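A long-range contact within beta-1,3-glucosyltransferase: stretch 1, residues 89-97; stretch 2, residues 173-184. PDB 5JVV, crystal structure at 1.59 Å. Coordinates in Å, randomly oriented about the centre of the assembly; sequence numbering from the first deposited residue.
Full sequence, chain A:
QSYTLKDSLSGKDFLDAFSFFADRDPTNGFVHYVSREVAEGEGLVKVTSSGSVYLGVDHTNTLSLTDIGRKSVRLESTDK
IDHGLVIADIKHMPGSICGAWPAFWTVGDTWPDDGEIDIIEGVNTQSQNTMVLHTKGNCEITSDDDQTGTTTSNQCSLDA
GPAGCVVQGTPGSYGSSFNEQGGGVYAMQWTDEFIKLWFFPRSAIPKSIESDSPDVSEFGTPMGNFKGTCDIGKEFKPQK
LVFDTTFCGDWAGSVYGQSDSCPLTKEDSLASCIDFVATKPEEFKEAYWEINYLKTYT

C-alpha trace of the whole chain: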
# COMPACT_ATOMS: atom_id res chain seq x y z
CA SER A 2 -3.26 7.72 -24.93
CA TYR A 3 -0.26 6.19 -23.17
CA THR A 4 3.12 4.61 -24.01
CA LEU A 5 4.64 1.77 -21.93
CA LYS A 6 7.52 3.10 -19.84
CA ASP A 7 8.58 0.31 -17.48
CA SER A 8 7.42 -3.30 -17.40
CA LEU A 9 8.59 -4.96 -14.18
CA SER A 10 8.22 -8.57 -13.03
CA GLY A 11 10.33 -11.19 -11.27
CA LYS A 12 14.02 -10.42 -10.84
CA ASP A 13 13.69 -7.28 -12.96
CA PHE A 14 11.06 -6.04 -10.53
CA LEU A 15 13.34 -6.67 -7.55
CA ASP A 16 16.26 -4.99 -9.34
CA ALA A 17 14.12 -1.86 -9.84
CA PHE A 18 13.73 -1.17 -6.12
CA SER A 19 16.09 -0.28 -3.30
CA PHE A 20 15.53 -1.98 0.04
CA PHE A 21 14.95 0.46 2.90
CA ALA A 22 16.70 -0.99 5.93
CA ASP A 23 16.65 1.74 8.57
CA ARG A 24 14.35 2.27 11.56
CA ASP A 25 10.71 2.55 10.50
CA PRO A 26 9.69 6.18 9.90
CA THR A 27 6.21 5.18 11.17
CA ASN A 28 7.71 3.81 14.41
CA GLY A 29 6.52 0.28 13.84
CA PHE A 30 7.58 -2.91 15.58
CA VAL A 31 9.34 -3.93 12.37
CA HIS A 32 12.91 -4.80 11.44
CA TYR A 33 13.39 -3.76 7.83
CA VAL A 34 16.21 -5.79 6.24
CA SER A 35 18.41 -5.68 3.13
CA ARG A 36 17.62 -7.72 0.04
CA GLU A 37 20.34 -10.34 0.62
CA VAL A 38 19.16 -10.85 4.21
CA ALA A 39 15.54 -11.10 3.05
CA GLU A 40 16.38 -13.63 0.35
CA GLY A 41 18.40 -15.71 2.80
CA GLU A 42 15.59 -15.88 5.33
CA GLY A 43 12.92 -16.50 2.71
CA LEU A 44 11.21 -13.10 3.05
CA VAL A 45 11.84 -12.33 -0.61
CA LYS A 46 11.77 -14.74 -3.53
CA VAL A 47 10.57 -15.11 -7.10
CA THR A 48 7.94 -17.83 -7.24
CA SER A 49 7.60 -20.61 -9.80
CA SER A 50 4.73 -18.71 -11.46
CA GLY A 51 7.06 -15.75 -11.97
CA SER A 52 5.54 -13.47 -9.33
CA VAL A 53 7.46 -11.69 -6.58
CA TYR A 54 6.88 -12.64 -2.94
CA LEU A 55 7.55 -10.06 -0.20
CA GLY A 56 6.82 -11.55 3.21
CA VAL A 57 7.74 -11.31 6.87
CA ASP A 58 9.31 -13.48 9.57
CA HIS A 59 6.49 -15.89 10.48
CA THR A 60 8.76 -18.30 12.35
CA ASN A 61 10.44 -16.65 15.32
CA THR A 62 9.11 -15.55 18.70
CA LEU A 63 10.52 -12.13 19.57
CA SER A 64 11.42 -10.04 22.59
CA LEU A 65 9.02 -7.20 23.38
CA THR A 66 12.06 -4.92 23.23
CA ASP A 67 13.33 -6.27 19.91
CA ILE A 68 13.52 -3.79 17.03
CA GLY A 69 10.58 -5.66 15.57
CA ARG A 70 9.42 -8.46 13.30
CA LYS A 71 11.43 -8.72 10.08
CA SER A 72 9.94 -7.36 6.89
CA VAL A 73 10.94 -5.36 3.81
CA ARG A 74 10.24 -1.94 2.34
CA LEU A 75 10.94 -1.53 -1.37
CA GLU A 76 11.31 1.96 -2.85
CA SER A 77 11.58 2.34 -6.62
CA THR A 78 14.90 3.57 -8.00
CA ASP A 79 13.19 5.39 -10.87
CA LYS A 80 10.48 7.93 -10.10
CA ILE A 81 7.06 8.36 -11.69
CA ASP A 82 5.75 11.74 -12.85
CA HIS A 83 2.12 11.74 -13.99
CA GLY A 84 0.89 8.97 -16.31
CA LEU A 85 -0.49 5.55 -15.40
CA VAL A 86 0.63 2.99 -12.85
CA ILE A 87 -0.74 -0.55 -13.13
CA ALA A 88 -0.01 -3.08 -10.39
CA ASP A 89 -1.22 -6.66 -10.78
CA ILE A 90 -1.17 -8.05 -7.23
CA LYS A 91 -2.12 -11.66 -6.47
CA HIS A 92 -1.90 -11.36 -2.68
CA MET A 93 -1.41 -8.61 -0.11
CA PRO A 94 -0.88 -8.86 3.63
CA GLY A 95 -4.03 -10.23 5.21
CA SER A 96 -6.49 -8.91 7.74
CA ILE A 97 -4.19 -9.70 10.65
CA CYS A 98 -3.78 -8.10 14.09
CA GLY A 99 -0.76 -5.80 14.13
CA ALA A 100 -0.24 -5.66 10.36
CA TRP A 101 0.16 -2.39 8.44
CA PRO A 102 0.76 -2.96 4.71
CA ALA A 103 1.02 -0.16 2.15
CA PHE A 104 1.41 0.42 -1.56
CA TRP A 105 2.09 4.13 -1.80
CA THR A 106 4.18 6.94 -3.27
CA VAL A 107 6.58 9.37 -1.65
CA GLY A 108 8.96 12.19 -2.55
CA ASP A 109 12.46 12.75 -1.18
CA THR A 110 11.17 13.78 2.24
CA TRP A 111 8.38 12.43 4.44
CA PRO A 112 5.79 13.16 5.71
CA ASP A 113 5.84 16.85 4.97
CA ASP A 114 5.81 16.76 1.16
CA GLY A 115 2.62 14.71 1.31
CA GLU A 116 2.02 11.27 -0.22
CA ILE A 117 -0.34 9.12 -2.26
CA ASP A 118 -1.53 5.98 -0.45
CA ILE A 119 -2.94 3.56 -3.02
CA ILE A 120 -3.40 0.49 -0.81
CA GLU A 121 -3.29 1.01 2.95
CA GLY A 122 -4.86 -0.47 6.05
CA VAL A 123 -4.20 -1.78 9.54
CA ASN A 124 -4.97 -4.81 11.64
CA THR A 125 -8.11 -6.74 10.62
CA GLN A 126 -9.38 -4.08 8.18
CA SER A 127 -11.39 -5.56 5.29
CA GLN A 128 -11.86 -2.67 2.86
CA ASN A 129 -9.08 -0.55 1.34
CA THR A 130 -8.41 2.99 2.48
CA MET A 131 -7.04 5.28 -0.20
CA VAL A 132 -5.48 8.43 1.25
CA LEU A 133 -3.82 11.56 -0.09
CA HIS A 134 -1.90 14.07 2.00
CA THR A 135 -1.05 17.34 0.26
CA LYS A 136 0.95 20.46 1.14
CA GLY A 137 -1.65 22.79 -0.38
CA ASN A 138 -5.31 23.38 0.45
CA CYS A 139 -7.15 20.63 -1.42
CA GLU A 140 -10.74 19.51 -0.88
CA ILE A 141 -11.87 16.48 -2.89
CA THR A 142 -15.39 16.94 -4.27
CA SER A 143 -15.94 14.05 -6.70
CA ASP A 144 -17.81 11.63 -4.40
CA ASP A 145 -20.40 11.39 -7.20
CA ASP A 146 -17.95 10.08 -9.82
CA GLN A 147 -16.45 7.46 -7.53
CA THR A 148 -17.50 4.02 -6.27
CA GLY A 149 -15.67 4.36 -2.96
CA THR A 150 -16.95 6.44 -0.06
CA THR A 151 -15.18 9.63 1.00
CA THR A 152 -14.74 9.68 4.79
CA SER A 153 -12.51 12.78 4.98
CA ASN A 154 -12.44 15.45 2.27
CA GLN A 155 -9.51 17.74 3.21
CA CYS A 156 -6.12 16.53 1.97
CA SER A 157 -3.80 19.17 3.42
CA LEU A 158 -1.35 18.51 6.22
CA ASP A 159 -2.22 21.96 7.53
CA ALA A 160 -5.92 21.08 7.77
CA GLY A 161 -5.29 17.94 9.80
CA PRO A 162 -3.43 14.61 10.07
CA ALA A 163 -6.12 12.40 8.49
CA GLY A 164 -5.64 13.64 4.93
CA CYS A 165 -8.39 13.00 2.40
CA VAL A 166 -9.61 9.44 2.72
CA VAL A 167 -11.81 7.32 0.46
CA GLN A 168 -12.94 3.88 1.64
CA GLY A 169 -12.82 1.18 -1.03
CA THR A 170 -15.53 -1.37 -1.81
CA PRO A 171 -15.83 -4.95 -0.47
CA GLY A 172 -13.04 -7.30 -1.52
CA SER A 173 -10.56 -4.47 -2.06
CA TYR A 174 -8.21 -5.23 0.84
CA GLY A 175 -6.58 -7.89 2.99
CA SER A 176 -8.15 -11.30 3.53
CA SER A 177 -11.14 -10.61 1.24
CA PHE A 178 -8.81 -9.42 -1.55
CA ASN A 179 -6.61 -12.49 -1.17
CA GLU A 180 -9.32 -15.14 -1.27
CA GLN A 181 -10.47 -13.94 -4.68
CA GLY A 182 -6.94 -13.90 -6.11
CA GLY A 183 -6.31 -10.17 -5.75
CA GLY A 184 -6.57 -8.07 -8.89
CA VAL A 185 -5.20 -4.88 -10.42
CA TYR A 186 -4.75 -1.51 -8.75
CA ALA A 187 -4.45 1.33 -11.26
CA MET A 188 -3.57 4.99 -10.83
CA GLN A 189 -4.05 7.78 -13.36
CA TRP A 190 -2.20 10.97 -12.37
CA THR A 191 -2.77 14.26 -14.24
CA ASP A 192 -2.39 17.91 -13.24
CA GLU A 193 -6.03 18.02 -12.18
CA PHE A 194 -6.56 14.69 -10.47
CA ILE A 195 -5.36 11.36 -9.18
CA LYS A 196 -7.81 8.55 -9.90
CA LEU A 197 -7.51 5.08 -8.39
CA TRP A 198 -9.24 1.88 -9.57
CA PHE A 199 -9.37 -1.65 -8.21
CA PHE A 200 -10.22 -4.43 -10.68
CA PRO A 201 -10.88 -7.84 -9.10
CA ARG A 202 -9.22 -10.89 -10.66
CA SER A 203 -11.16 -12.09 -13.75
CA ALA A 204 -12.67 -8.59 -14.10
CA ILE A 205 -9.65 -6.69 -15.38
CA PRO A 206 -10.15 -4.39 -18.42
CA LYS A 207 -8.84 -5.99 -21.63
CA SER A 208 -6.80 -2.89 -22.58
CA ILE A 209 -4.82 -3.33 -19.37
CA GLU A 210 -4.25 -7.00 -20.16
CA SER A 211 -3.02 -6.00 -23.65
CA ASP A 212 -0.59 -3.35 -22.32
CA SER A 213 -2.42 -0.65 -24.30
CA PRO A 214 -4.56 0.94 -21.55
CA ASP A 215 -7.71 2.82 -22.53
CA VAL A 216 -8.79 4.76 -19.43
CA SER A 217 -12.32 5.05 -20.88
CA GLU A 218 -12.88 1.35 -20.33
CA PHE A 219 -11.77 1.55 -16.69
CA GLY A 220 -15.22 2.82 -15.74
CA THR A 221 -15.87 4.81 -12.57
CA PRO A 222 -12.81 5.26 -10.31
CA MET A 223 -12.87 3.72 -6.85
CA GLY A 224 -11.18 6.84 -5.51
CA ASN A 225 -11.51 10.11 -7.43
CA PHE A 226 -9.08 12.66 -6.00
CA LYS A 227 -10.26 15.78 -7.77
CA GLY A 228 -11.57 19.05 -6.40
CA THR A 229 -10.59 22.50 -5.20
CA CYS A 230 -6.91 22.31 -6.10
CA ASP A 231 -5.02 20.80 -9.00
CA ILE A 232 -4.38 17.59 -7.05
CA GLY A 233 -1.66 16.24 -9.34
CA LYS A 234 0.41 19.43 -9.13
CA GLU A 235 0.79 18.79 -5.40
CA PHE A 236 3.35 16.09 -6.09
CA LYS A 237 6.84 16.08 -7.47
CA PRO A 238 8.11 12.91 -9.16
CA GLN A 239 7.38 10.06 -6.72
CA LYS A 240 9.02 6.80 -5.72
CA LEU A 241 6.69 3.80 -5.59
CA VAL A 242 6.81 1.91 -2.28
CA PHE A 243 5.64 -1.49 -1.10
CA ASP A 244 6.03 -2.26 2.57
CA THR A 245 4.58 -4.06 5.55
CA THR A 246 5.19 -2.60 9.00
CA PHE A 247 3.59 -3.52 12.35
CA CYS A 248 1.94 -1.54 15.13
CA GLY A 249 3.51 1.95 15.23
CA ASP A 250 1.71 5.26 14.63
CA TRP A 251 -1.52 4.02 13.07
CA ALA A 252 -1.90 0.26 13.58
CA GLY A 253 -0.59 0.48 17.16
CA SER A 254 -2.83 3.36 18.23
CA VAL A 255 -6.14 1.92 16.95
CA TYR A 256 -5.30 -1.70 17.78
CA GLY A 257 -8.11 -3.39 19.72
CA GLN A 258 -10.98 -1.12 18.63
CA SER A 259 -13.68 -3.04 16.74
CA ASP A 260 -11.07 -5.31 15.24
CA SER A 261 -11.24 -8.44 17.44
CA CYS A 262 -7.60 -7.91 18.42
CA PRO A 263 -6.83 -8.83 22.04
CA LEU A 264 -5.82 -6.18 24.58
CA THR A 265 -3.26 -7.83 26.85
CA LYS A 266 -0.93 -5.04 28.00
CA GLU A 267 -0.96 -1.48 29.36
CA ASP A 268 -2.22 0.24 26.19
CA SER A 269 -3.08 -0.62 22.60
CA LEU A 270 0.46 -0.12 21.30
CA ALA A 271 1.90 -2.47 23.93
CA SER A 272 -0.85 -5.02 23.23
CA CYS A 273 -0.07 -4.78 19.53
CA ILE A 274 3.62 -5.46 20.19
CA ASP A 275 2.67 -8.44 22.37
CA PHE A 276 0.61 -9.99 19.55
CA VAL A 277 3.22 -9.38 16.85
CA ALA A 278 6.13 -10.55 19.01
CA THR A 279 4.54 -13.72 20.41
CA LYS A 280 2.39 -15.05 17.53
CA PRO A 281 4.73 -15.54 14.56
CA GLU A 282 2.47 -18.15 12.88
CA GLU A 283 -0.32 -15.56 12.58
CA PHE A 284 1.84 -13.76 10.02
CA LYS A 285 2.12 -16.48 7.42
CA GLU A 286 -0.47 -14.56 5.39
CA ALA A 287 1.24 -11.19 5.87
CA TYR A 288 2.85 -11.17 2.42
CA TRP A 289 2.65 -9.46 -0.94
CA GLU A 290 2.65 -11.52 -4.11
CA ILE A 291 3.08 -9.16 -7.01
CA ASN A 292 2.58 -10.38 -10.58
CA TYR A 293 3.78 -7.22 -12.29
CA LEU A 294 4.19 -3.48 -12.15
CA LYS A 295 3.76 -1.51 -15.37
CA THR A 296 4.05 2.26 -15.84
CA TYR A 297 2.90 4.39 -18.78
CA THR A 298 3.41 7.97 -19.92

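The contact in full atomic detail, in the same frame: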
# COMPACT_ATOMS: atom_id res chain seq x y z
N ASP A 89 -0.47 -5.42 -10.88
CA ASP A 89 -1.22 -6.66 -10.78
C ASP A 89 -0.71 -7.41 -9.55
O ASP A 89 0.43 -7.87 -9.52
CB ASP A 89 -1.09 -7.48 -12.07
CG ASP A 89 -1.88 -8.78 -12.03
OD1 ASP A 89 -1.94 -9.42 -10.97
OD2 ASP A 89 -2.43 -9.18 -13.09
N ILE A 90 -1.56 -7.51 -8.53
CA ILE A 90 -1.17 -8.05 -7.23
C ILE A 90 -2.04 -9.27 -6.93
O ILE A 90 -3.26 -9.18 -6.88
CB ILE A 90 -1.36 -6.97 -6.14
CG1 ILE A 90 -0.52 -5.73 -6.48
CG2 ILE A 90 -1.01 -7.51 -4.76
CD1 ILE A 90 -0.93 -4.47 -5.74
N LYS A 91 -1.40 -10.42 -6.75
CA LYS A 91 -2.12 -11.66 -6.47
C LYS A 91 -2.53 -11.76 -5.00
O LYS A 91 -3.57 -12.32 -4.67
CB LYS A 91 -1.27 -12.87 -6.88
CG LYS A 91 -1.91 -14.22 -6.57
CD LYS A 91 -0.94 -15.38 -6.73
CE LYS A 91 -0.52 -15.58 -8.18
NZ LYS A 91 -1.67 -15.99 -9.03
N HIS A 92 -1.71 -11.20 -4.12
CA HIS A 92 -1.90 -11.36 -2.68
C HIS A 92 -1.31 -10.13 -2.01
O HIS A 92 -0.30 -9.60 -2.46
CB HIS A 92 -1.16 -12.62 -2.21
CG HIS A 92 -1.54 -13.10 -0.84
ND1 HIS A 92 -0.99 -12.58 0.31
CD2 HIS A 92 -2.36 -14.10 -0.45
CE1 HIS A 92 -1.47 -13.23 1.36
NE2 HIS A 92 -2.31 -14.15 0.93
N MET A 93 -1.96 -9.68 -0.94
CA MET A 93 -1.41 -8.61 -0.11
C MET A 93 -1.48 -9.08 1.33
O MET A 93 -2.12 -10.08 1.62
CB MET A 93 -2.17 -7.30 -0.30
CG MET A 93 -3.58 -7.28 0.30
SD MET A 93 -4.20 -5.60 0.43
CE MET A 93 -3.12 -4.99 1.71
N PRO A 94 -0.80 -8.37 2.25
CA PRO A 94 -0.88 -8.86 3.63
C PRO A 94 -2.32 -8.89 4.12
O PRO A 94 -3.13 -8.00 3.81
CB PRO A 94 -0.02 -7.85 4.40
CG PRO A 94 1.04 -7.50 3.40
CD PRO A 94 0.30 -7.40 2.08
N GLY A 95 -2.65 -9.96 4.84
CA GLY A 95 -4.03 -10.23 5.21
C GLY A 95 -4.57 -9.35 6.32
O GLY A 95 -3.89 -8.45 6.84
N SER A 96 -5.82 -9.62 6.67
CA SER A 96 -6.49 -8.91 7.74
C SER A 96 -6.04 -9.57 9.03
O SER A 96 -6.63 -10.54 9.50
CB SER A 96 -8.00 -9.03 7.56
OG SER A 96 -8.37 -8.46 6.31
N ILE A 97 -4.96 -9.04 9.60
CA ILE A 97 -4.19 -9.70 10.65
C ILE A 97 -3.85 -8.68 11.73
O ILE A 97 -3.36 -7.60 11.41
CB ILE A 97 -2.88 -10.28 10.07
CG1 ILE A 97 -3.16 -11.33 8.99
CG2 ILE A 97 -2.00 -10.87 11.19
CD1 ILE A 97 -1.95 -11.60 8.09
N SER A 173 -11.65 -5.30 -1.55
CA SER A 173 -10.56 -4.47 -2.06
C SER A 173 -9.31 -4.50 -1.19
O SER A 173 -8.31 -3.85 -1.54
CB SER A 173 -11.03 -3.03 -2.27
OG SER A 173 -11.47 -2.44 -1.05
N TYR A 174 -9.34 -5.24 -0.08
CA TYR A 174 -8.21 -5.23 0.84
C TYR A 174 -8.07 -6.54 1.62
O TYR A 174 -9.06 -7.22 1.90
CB TYR A 174 -8.36 -4.05 1.82
CG TYR A 174 -7.27 -3.93 2.88
CD1 TYR A 174 -6.20 -3.07 2.70
CD2 TYR A 174 -7.33 -4.68 4.06
CE1 TYR A 174 -5.20 -2.95 3.66
CE2 TYR A 174 -6.32 -4.58 5.03
CZ TYR A 174 -5.27 -3.70 4.81
OH TYR A 174 -4.28 -3.58 5.75
N GLY A 175 -6.84 -6.88 1.97
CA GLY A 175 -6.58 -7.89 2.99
C GLY A 175 -7.13 -9.27 2.67
O GLY A 175 -7.04 -9.73 1.54
N SER A 176 -7.71 -9.91 3.68
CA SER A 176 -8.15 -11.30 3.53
C SER A 176 -9.18 -11.48 2.42
O SER A 176 -9.12 -12.46 1.67
CB SER A 176 -8.65 -11.84 4.87
OG SER A 176 -7.64 -11.69 5.86
N SER A 177 -10.10 -10.53 2.28
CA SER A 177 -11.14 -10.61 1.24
C SER A 177 -10.56 -10.47 -0.17
O SER A 177 -11.03 -11.09 -1.12
CB SER A 177 -12.24 -9.58 1.48
OG SER A 177 -11.76 -8.25 1.35
N PHE A 178 -9.53 -9.64 -0.30
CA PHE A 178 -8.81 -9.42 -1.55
C PHE A 178 -8.08 -10.71 -1.91
O PHE A 178 -8.13 -11.17 -3.05
CB PHE A 178 -7.85 -8.25 -1.32
CG PHE A 178 -6.85 -8.00 -2.42
CD1 PHE A 178 -7.09 -7.04 -3.40
CD2 PHE A 178 -5.60 -8.63 -2.40
CE1 PHE A 178 -6.14 -6.76 -4.38
CE2 PHE A 178 -4.65 -8.37 -3.37
CZ PHE A 178 -4.91 -7.43 -4.37
N ASN A 179 -7.42 -11.30 -0.93
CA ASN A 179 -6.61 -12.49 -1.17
C ASN A 179 -7.42 -13.70 -1.62
O ASN A 179 -6.99 -14.45 -2.50
CB ASN A 179 -5.80 -12.85 0.08
CG ASN A 179 -4.74 -11.82 0.40
OD1 ASN A 179 -4.32 -11.06 -0.48
ND2 ASN A 179 -4.32 -11.77 1.66
N GLU A 180 -8.58 -13.90 -1.02
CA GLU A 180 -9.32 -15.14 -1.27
C GLU A 180 -9.94 -15.18 -2.65
O GLU A 180 -10.34 -16.24 -3.12
CB GLU A 180 -10.35 -15.41 -0.16
CG GLU A 180 -11.38 -14.33 0.04
CD GLU A 180 -12.03 -14.41 1.41
OE1 GLU A 180 -13.12 -13.84 1.59
OE2 GLU A 180 -11.43 -15.04 2.31
N GLN A 181 -10.00 -14.02 -3.30
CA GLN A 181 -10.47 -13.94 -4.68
C GLN A 181 -9.35 -13.72 -5.68
O GLN A 181 -9.60 -13.34 -6.82
CB GLN A 181 -11.56 -12.88 -4.83
CG GLN A 181 -12.93 -13.37 -4.38
CD GLN A 181 -13.17 -14.83 -4.71
OE1 GLN A 181 -13.09 -15.25 -5.87
NE2 GLN A 181 -13.45 -15.63 -3.69
N GLY A 182 -8.11 -13.95 -5.25
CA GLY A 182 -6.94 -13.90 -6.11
C GLY A 182 -6.43 -12.50 -6.42
O GLY A 182 -5.75 -12.28 -7.43
N GLY A 183 -6.74 -11.54 -5.55
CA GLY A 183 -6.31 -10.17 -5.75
C GLY A 183 -6.91 -9.54 -7.00
O GLY A 183 -8.09 -9.72 -7.31
N GLY A 184 -6.10 -8.75 -7.71
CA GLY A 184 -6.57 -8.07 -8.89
C GLY A 184 -5.58 -7.00 -9.29
O GLY A 184 -4.39 -7.13 -8.99
O HOH W 1 -4.32 -14.48 -3.33
O HOH W 2 -4.70 -14.88 -8.76
O HOH W 3 -4.00 -5.66 7.54
O HOH W 4 -10.80 -8.78 4.51

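Ile90 pairs antiparallel with Gly184, and the chain then passes along the short helix that carries Ser176, Phe178 and Asn179; together the two stretches bury 632 Å². Ile90 and Gly184 form an antiparallel hydrogen-bonded pair: Ile90 N donates to Gly184 O (2.9 Å) and Gly184 N donates to Ile90 O (3.0 Å), so both residues have their backbone groups satisfied by each other. Gly183 CA adds a CA-H...O contact to Ile90 O (3.4 Å). A CB on Gly183 would clash with the carbonyl oxygens of Ile90 and Lys91, and its positive phi independently favours glycine.

Beyond this pair the chain turns a corner at Lys91, and direct backbone pairing gives way to water. Lys91 O lies 3.4 Å from Gly183 N, but the angle is too poor for a hydrogen bond; Gly183 N instead donates to Phe178 O (2.9 Å) within its own stretch. Water 1 satisfies Lys91 O (2.7 Å) and also donates to Asn179 O (2.8 Å). Water 2 accepts from Lys91 NZ (3.2 Å) and donates to Gly182 O (3.1 Å), tying down the end of a side chain whose CA-to-CB bond points away.

Asn179 reads both polar groups of the Met93 backbone with one amide: Met93 N donates to Asn179 OD1 (2.8 Å, 168°), and Asn179 ND2 donates to Met93 O (2.8 Å, 153°). The same ND2 sits over one face of the His92 ring, 3.2 Å from His92 NE2, without hydrogen bonding to it; both ring nitrogens find partners elsewhere in the structure.

The Met93 side chain fills the space between two aromatic rings, with CE 3.5 Å from Tyr174 CE1 and CG 3.6 Å from Phe178 CD2. Its sulfur lies 4.4 Å from the centroid of the Tyr174 ring and 4.7 Å from that of Phe178, and Met93 SD also accepts a weak but nearly linear hydrogen bond from Gly175 N (3.3 Å, 174°).

At the far end two serines exchange bonds: Ser96 N donates to Ser176 OG (2.9 Å), and Ser176 N to Ser96 OG (3.1 Å). Close packing here depends on Gly175, where a CB would clash with Ser96 OG. Water 3 accepts from Tyr174 OH (2.8 Å) and donates to Gly95 O (2.9 Å). Pro94 O is the exception, buried without a hydrogen-bonding partner and met by just a CA-H...O contact from Gly175 CA (3.5 Å).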